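Local coordinates for penicillin-binding protein 2B (Streptococcus pneumoniae, PDB 2WAD), which probably forms peptide cross-links between adjacent glycan strands of cell-wall peptidoglycan as a penicillin-binding transpeptidase of the elongasome, at residues Y272-E284 against V296-I308. Sequence-based numbering, arbitrary orientation.
Sequences YEEVLQGKRPVKE and VENIEEGSKGKNI. Unlike the reference sequence in segment 272-284: Val275 (reference Thr), Pro281 (reference Ser). Unlike the reference sequence in segment 296-308: Glu297 (reference Asp), Asn298 (reference Thr), Lys306 (reference Asn).
Val282 pairs with Glu300 at the base of the antiparallel hairpin 282-287/293-298, where a classic beta bulge shifts the register. Ile299 and Glu300 both face Val282. Val282 O takes two N-H groups from the same face of its plane: Ile299 N at 2.8 Å and Glu300 N at 3.1 Å. Val282 N answers with a bond to Glu300 O, in that carbonyl's plane. The ladder then runs on to Glu284 and Glu297, while strand 51-55 pairs with the other edge of 282-287.

The far end is buried. Val275 CG1, anti to its own N (chi1 175°), meets Ile308 CG2 at 4.2 Å, and Leu276 CD2 touches Ile308 CG1. Val547 and Ile63 close round Ile308. Lys306 N donates to Val275 O (3.3 Å). Packing is tight at Gly305, its CA 3.2 Å from Leu276 O.

Along the hairpin and the loop before it the side chains are looser and more exposed. Glu284 OE1 and Glu297 OE2 are 4.0 Å apart; their like charges probably disfavour closer approach. Lys283 lays its CD on Val296 CG1. Lys279 runs out past Ser303 OG and bends at its last torsion (chi4 -75°). NZ donates to Glu301 O from above its carbonyl plane; the modelled 2.5 Å is doubtfully short.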
loop_
_atom_site.group_PDB
_atom_site.type_symbol
_atom_site.label_atom_id
_atom_site.label_comp_id
_atom_site.label_asym_id
_atom_site.label_seq_id
_atom_site.Cartn_x
_atom_site.Cartn_y
_atom_site.Cartn_z
ATOM N N TYR A 272 -8.660 -4.023 -2.635
ATOM C CA TYR A 272 -10.113 -3.952 -2.744
ATOM C C TYR A 272 -10.644 -4.656 -3.986
ATOM O O TYR A 272 -11.744 -4.367 -4.461
ATOM C CB TYR A 272 -10.597 -2.500 -2.674
ATOM C CG TYR A 272 -10.401 -1.925 -1.290
ATOM C CD1 TYR A 272 -9.222 -1.283 -0.947
ATOM C CD2 TYR A 272 -11.359 -2.099 -0.305
ATOM C CE1 TYR A 272 -9.011 -0.785 0.335
ATOM C CE2 TYR A 272 -11.165 -1.606 0.966
ATOM C CZ TYR A 272 -10.001 -0.952 1.288
ATOM O OH TYR A 272 -9.820 -0.476 2.568
ATOM N N GLU A 273 -9.858 -5.612 -4.472
ATOM C CA GLU A 273 -10.204 -6.445 -5.616
ATOM C C GLU A 273 -11.596 -7.075 -5.516
ATOM O O GLU A 273 -12.346 -7.082 -6.480
ATOM C CB GLU A 273 -9.129 -7.528 -5.817
ATOM C CG GLU A 273 -9.543 -8.716 -6.683
ATOM C CD GLU A 273 -9.947 -8.334 -8.095
ATOM O OE1 GLU A 273 -9.301 -7.457 -8.724
ATOM O OE2 GLU A 273 -10.913 -8.954 -8.585
ATOM N N GLU A 274 -11.945 -7.624 -4.362
ATOM C CA GLU A 274 -13.260 -8.236 -4.203
ATOM C C GLU A 274 -14.357 -7.190 -4.419
ATOM O O GLU A 274 -15.433 -7.499 -4.907
ATOM C CB GLU A 274 -13.370 -8.842 -2.797
ATOM C CG GLU A 274 -14.386 -9.967 -2.662
ATOM C CD GLU A 274 -14.947 -10.126 -1.253
ATOM O OE1 GLU A 274 -14.206 -9.990 -0.251
ATOM O OE2 GLU A 274 -16.160 -10.405 -1.159
ATOM N N VAL A 275 -14.106 -5.949 -4.013
ATOM C CA VAL A 275 -15.098 -4.892 -4.168
ATOM C C VAL A 275 -15.137 -4.396 -5.614
ATOM O O VAL A 275 -16.209 -4.148 -6.148
ATOM C CB VAL A 275 -14.817 -3.695 -3.230
ATOM C CG1 VAL A 275 -15.815 -2.571 -3.517
ATOM C CG2 VAL A 275 -14.888 -4.107 -1.763
ATOM N N LEU A 276 -13.977 -4.253 -6.251
ATOM C CA LEU A 276 -13.914 -3.613 -7.560
ATOM C C LEU A 276 -14.341 -4.547 -8.706
ATOM O O LEU A 276 -14.879 -4.088 -9.724
ATOM C CB LEU A 276 -12.522 -3.029 -7.814
ATOM C CG LEU A 276 -12.017 -1.915 -6.885
ATOM C CD1 LEU A 276 -10.496 -1.850 -6.923
ATOM C CD2 LEU A 276 -12.614 -0.560 -7.219
ATOM N N GLN A 277 -14.135 -5.852 -8.536
ATOM C CA GLN A 277 -14.403 -6.824 -9.611
ATOM C C GLN A 277 -15.859 -6.849 -10.067
ATOM O O GLN A 277 -16.763 -7.036 -9.263
ATOM C CB GLN A 277 -13.973 -8.239 -9.209
ATOM C CG GLN A 277 -14.095 -9.291 -10.326
ATOM C CD GLN A 277 -13.116 -9.034 -11.452
ATOM O OE1 GLN A 277 -11.924 -8.832 -11.210
ATOM N NE2 GLN A 277 -13.614 -9.000 -12.681
ATOM N N GLY A 278 -16.093 -6.669 -11.362
ATOM C CA GLY A 278 -17.454 -6.660 -11.871
ATOM C C GLY A 278 -18.183 -7.942 -11.518
ATOM O O GLY A 278 -17.584 -9.015 -11.462
ATOM N N LYS A 279 -19.480 -7.829 -11.258
ATOM C CA LYS A 279 -20.313 -9.012 -11.083
ATOM C C LYS A 279 -20.602 -9.600 -12.464
ATOM O O LYS A 279 -21.037 -8.898 -13.374
ATOM C CB LYS A 279 -21.616 -8.656 -10.365
ATOM C CG LYS A 279 -22.540 -9.838 -10.115
ATOM C CD LYS A 279 -23.984 -9.381 -9.926
ATOM C CE LYS A 279 -24.963 -10.550 -10.001
ATOM N NZ LYS A 279 -25.173 -11.033 -11.403
ATOM N N ARG A 280 -20.353 -10.892 -12.624
ATOM C CA ARG A 280 -20.368 -11.499 -13.956
ATOM C C ARG A 280 -21.745 -11.889 -14.486
ATOM O O ARG A 280 -22.581 -12.365 -13.716
ATOM C CB ARG A 280 -19.487 -12.743 -13.933
ATOM C CG ARG A 280 -18.168 -12.526 -13.232
ATOM C CD ARG A 280 -17.261 -13.695 -13.519
ATOM N NE ARG A 280 -15.954 -13.534 -12.894
ATOM C CZ ARG A 280 -14.880 -14.245 -13.222
ATOM N NH1 ARG A 280 -14.953 -15.175 -14.173
ATOM N NH2 ARG A 280 -13.736 -14.022 -12.583
ATOM N N PRO A 281 -21.993 -11.693 -15.797
ATOM C CA PRO A 281 -23.154 -12.400 -16.348
ATOM C C PRO A 281 -22.913 -13.914 -16.406
ATOM O O PRO A 281 -21.801 -14.366 -16.701
ATOM C CB PRO A 281 -23.318 -11.811 -17.759
ATOM C CG PRO A 281 -22.615 -10.507 -17.735
ATOM C CD PRO A 281 -21.485 -10.660 -16.722
ATOM N N VAL A 282 -23.956 -14.686 -16.107
ATOM C CA VAL A 282 -23.906 -16.146 -16.142
ATOM C C VAL A 282 -25.085 -16.667 -16.965
ATOM O O VAL A 282 -26.217 -16.197 -16.831
ATOM C CB VAL A 282 -23.983 -16.767 -14.726
ATOM C CG1 VAL A 282 -24.332 -18.245 -14.803
ATOM C CG2 VAL A 282 -22.681 -16.573 -13.941
ATOM N N LYS A 283 -24.814 -17.637 -17.830
ATOM C CA LYS A 283 -25.833 -18.188 -18.715
ATOM C C LYS A 283 -25.766 -19.703 -18.665
ATOM O O LYS A 283 -24.749 -20.282 -18.284
ATOM C CB LYS A 283 -25.597 -17.725 -20.154
ATOM C CG LYS A 283 -25.776 -16.232 -20.351
ATOM C CD LYS A 283 -25.865 -15.838 -21.822
ATOM C CE LYS A 283 -26.680 -14.558 -21.983
ATOM N NZ LYS A 283 -26.434 -13.597 -20.863
ATOM N N GLU A 284 -26.857 -20.355 -19.046
ATOM C CA GLU A 284 -26.777 -21.777 -19.340
ATOM C C GLU A 284 -27.200 -22.029 -20.784
ATOM O O GLU A 284 -28.226 -21.522 -21.242
ATOM C CB GLU A 284 -27.529 -22.624 -18.309
ATOM C CG GLU A 284 -26.767 -22.698 -16.990
ATOM C CD GLU A 284 -27.350 -23.649 -15.957
ATOM O OE1 GLU A 284 -28.257 -24.442 -16.297
ATOM O OE2 GLU A 284 -26.878 -23.595 -14.795
ATOM N N VAL A 296 -30.270 -20.446 -25.181
ATOM C CA VAL A 296 -29.400 -19.616 -24.353
ATOM C C VAL A 296 -30.214 -19.079 -23.175
ATOM O O VAL A 296 -30.909 -18.068 -23.298
ATOM C CB VAL A 296 -28.827 -18.418 -25.153
ATOM C CG1 VAL A 296 -28.008 -17.516 -24.257
ATOM C CG2 VAL A 296 -27.998 -18.888 -26.338
ATOM N N GLU A 297 -30.141 -19.767 -22.040
ATOM C CA GLU A 297 -30.888 -19.381 -20.843
ATOM C C GLU A 297 -29.990 -18.658 -19.824
ATOM O O GLU A 297 -29.037 -19.229 -19.289
ATOM C CB GLU A 297 -31.563 -20.614 -20.224
ATOM C CG GLU A 297 -32.319 -20.373 -18.915
ATOM C CD GLU A 297 -32.185 -21.514 -17.901
ATOM O OE1 GLU A 297 -33.088 -21.651 -17.048
ATOM O OE2 GLU A 297 -31.186 -22.269 -17.928
ATOM N N ASN A 298 -30.284 -17.389 -19.564
ATOM C CA ASN A 298 -29.507 -16.617 -18.596
ATOM C C ASN A 298 -29.888 -16.940 -17.151
ATOM O O ASN A 298 -31.019 -17.338 -16.863
ATOM C CB ASN A 298 -29.645 -15.117 -18.865
ATOM C CG ASN A 298 -31.090 -14.662 -18.865
ATOM O OD1 ASN A 298 -31.853 -14.977 -17.948
ATOM N ND2 ASN A 298 -31.477 -13.926 -19.902
ATOM N N ILE A 299 -28.929 -16.786 -16.246
ATOM C CA ILE A 299 -29.138 -17.083 -14.836
ATOM C C ILE A 299 -28.848 -15.838 -13.994
ATOM O O ILE A 299 -29.608 -15.493 -13.089
ATOM C CB ILE A 299 -28.295 -18.300 -14.394
ATOM C CG1 ILE A 299 -28.856 -19.584 -15.019
ATOM C CG2 ILE A 299 -28.209 -18.400 -12.870
ATOM C CD1 ILE A 299 -28.306 -20.856 -14.405
ATOM N N GLU A 300 -27.760 -15.143 -14.301
ATOM C CA GLU A 300 -27.506 -13.860 -13.656
ATOM C C GLU A 300 -26.992 -12.839 -14.653
ATOM O O GLU A 300 -26.107 -13.124 -15.459
ATOM C CB GLU A 300 -26.515 -13.993 -12.505
ATOM C CG GLU A 300 -27.032 -14.781 -11.323
ATOM C CD GLU A 300 -25.912 -15.511 -10.614
ATOM O OE1 GLU A 300 -24.754 -15.039 -10.679
ATOM O OE2 GLU A 300 -26.185 -16.564 -9.999
ATOM N N GLU A 301 -27.574 -11.648 -14.600
ATOM C CA GLU A 301 -27.080 -10.557 -15.419
ATOM C C GLU A 301 -25.973 -9.817 -14.679
ATOM O O GLU A 301 -25.954 -9.758 -13.448
ATOM C CB GLU A 301 -28.216 -9.633 -15.842
ATOM C CG GLU A 301 -29.246 -10.361 -16.695
ATOM C CD GLU A 301 -30.409 -9.470 -17.051
ATOM O OE1 GLU A 301 -30.348 -8.276 -16.685
ATOM O OE2 GLU A 301 -31.365 -9.958 -17.691
ATOM N N GLY A 302 -25.031 -9.289 -15.449
ATOM C CA GLY A 302 -23.829 -8.734 -14.868
ATOM C C GLY A 302 -23.994 -7.259 -14.592
ATOM O O GLY A 302 -24.916 -6.622 -15.108
ATOM N N SER A 303 -23.069 -6.739 -13.789
ATOM C CA SER A 303 -22.996 -5.322 -13.466
ATOM C C SER A 303 -21.555 -4.887 -13.211
ATOM O O SER A 303 -20.717 -5.675 -12.756
ATOM C CB SER A 303 -23.843 -5.009 -12.228
ATOM O OG SER A 303 -23.510 -5.873 -11.154
ATOM N N LYS A 304 -21.298 -3.622 -13.531
ATOM C CA LYS A 304 -20.089 -2.918 -13.149
ATOM C C LYS A 304 -19.757 -3.156 -11.673
ATOM O O LYS A 304 -20.638 -3.137 -10.809
ATOM C CB LYS A 304 -20.272 -1.420 -13.434
ATOM C CG LYS A 304 -19.066 -0.550 -13.107
ATOM C CD LYS A 304 -19.221 0.825 -13.742
ATOM C CE LYS A 304 -18.041 1.724 -13.398
ATOM N NZ LYS A 304 -17.773 2.701 -14.477
ATOM N N GLY A 305 -18.486 -3.413 -11.390
ATOM C CA GLY A 305 -18.039 -3.463 -10.003
ATOM C C GLY A 305 -18.420 -2.217 -9.220
ATOM O O GLY A 305 -18.853 -1.213 -9.806
ATOM N N LYS A 306 -18.289 -2.295 -7.894
ATOM C CA LYS A 306 -18.622 -1.155 -7.051
ATOM C C LYS A 306 -17.406 -0.246 -6.979
ATOM O O LYS A 306 -16.324 -0.622 -7.438
ATOM C CB LYS A 306 -19.091 -1.563 -5.649
ATOM C CG LYS A 306 -20.352 -2.454 -5.599
ATOM C CD LYS A 306 -21.391 -2.044 -6.637
ATOM C CE LYS A 306 -22.527 -3.046 -6.766
ATOM N NZ LYS A 306 -23.432 -2.725 -7.918
ATOM N N ASN A 307 -17.603 0.946 -6.421
ATOM C CA ASN A 307 -16.572 1.976 -6.393
ATOM C C ASN A 307 -16.126 2.182 -4.954
ATOM O O ASN A 307 -16.912 1.948 -4.030
ATOM C CB ASN A 307 -17.112 3.299 -6.963
ATOM C CG ASN A 307 -17.808 3.122 -8.304
ATOM O OD1 ASN A 307 -19.030 3.225 -8.388
ATOM N ND2 ASN A 307 -17.037 2.850 -9.353
ATOM N N ILE A 308 -14.872 2.596 -4.772
ATOM C CA ILE A 308 -14.402 3.037 -3.470
ATOM C C ILE A 308 -14.086 4.526 -3.559
ATOM O O ILE A 308 -13.572 4.992 -4.582
ATOM C CB ILE A 308 -13.140 2.266 -3.005
ATOM C CG1 ILE A 308 -12.044 2.340 -4.068
ATOM C CG2 ILE A 308 -13.492 0.809 -2.710
ATOM C CD1 ILE A 308 -10.671 1.834 -3.629
#